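Local atomic coordinates of thin, isoform D (Drosophila melanogaster, PDB entry 6XG7), a protein that probably binds zinc and transfers ubiquitin as a full-length protein, the part here being its NHL-repeat beta-propeller, a domain linked to protein-protein interaction. Residues 192-195 with 196-200. Numbering follows the deposited sequence.
Sequences IAVS and NTNRV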
loop_
_atom_site.group_PDB
_atom_site.type_symbol
_atom_site.label_atom_id
_atom_site.label_comp_id
_atom_site.label_asym_id
_atom_site.label_seq_id
_atom_site.Cartn_x
_atom_site.Cartn_y
_atom_site.Cartn_z
ATOM N N ILE A 192 -0.413 -3.636 3.170
ATOM C CA ILE A 192 -1.343 -3.830 4.272
ATOM C C ILE A 192 -2.507 -2.858 4.157
ATOM O O ILE A 192 -2.371 -1.729 3.678
ATOM C CB ILE A 192 -0.582 -3.688 5.622
ATOM C CG1 ILE A 192 -1.443 -4.044 6.830
ATOM C CG2 ILE A 192 0.018 -2.277 5.760
ATOM C CD1 ILE A 192 -0.569 -4.245 8.070
ATOM N N ALA A 193 -3.663 -3.293 4.650
ATOM C CA ALA A 193 -4.860 -2.469 4.720
ATOM C C ALA A 193 -5.639 -2.904 5.952
ATOM O O ALA A 193 -5.536 -4.046 6.389
ATOM C CB ALA A 193 -5.727 -2.622 3.469
ATOM N N VAL A 194 -6.406 -1.989 6.522
ATOM C CA VAL A 194 -7.248 -2.288 7.674
ATOM C C VAL A 194 -8.675 -1.863 7.349
ATOM O O VAL A 194 -8.916 -0.716 6.960
ATOM C CB VAL A 194 -6.746 -1.601 8.959
ATOM C CG1 VAL A 194 -7.667 -1.919 10.126
ATOM C CG2 VAL A 194 -5.351 -2.065 9.299
ATOM N N SER A 195 -9.615 -2.790 7.511
ATOM C CA SER A 195 -11.009 -2.566 7.163
ATOM C C SER A 195 -11.765 -1.848 8.290
ATOM O O SER A 195 -11.314 -1.777 9.437
ATOM C CB SER A 195 -11.691 -3.905 6.893
ATOM O OG SER A 195 -11.773 -4.652 8.089
ATOM N N ASN A 196 -12.960 -1.345 7.951
ATOM C CA ASN A 196 -13.870 -0.791 8.953
ATOM C C ASN A 196 -14.298 -1.835 9.976
ATOM O O ASN A 196 -14.701 -1.484 11.096
ATOM C CB ASN A 196 -15.123 -0.232 8.269
ATOM C CG ASN A 196 -14.940 1.186 7.802
ATOM O OD1 ASN A 196 -14.261 1.977 8.453
ATOM N ND2 ASN A 196 -15.552 1.523 6.676
ATOM N N THR A 197 -14.276 -3.112 9.595
ATOM C CA THR A 197 -14.529 -4.218 10.508
ATOM C C THR A 197 -13.296 -4.616 11.316
ATOM O O THR A 197 -13.327 -5.660 11.986
ATOM C CB THR A 197 -15.060 -5.416 9.720
ATOM O OG1 THR A 197 -14.141 -5.736 8.669
ATOM C CG2 THR A 197 -16.441 -5.099 9.140
ATOM N N ASN A 198 -12.242 -3.794 11.284
ATOM C CA ASN A 198 -11.018 -3.996 12.071
ATOM C C ASN A 198 -10.341 -5.319 11.748
ATOM O O ASN A 198 -9.842 -6.031 12.626
ATOM C CB ASN A 198 -11.256 -3.792 13.557
ATOM C CG ASN A 198 -11.439 -2.334 13.879
ATOM O OD1 ASN A 198 -10.608 -1.497 13.499
ATOM N ND2 ASN A 198 -12.548 -2.004 14.512
ATOM N N ARG A 199 -10.301 -5.629 10.466
ATOM C CA ARG A 199 -9.511 -6.734 9.953
ATOM C C ARG A 199 -8.267 -6.157 9.297
ATOM O O ARG A 199 -8.344 -5.151 8.586
ATOM C CB ARG A 199 -10.324 -7.545 8.947
ATOM C CG ARG A 199 -11.535 -8.183 9.586
ATOM C CD ARG A 199 -12.412 -8.851 8.577
ATOM N NE ARG A 199 -13.553 -9.467 9.234
ATOM C CZ ARG A 199 -14.380 -10.314 8.644
ATOM N NH1 ARG A 199 -14.184 -10.655 7.376
ATOM N NH2 ARG A 199 -15.398 -10.824 9.327
ATOM N N VAL A 200 -7.134 -6.797 9.553
ATOM C CA VAL A 200 -5.838 -6.393 9.025
ATOM C C VAL A 200 -5.515 -7.326 7.866
ATOM O O VAL A 200 -5.346 -8.535 8.044
ATOM C CB VAL A 200 -4.754 -6.449 10.108
ATOM C CG1 VAL A 200 -3.436 -5.980 9.532
ATOM C CG2 VAL A 200 -5.179 -5.629 11.297
#
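Ser-195 OG reaches across the end of a beta hairpin to the backbone N of Arg-199, accepting a hydrogen bond of 3.0 Å, and also shares one of 2.7 Å with Thr-197 OG1. Its chi1 of 67° sets OG between its own N and carbonyl carbon, turned in toward the loop; serine suits this buried place because its short hydroxyl can serve two partners at once. The main chain bonds across the same turn: Ser-195 N donates to Arg-199 O at 2.9 Å, in the carbonyl plane, while Asn-198 N hydrogen-bonds to Ser-195 O from well above the plane of Ser-195's own carbonyl. This type I turn plus G1 beta bulge, a 3:5 hairpin, joins strands 185-194 and 199-204 within one NHL repeat, where successive antiparallel strands build a propeller blade. Asn-198 holds the left-handed bulge position (phi 59°, psi 42°), where glycine is commonest and asparagine a frequent alternative. On the tightly packed side, Val-194 and Val-200 form a non-hydrogen-bonded pair and lie side by side, their CG2 atoms 4.1 Å apart. Ile-192 CD1 meets Val-200 CG1 at 3.7 Å; these beta-branched residues suit extended strands, and all three touch Tyr-154 of the neighbouring blade. Asn-196 to Asn-198 lie on the exposed side, where Arg-199 leads its charged end away from residues 192-195, whereas Asn-196 gives its ND2 to Asp-243 O.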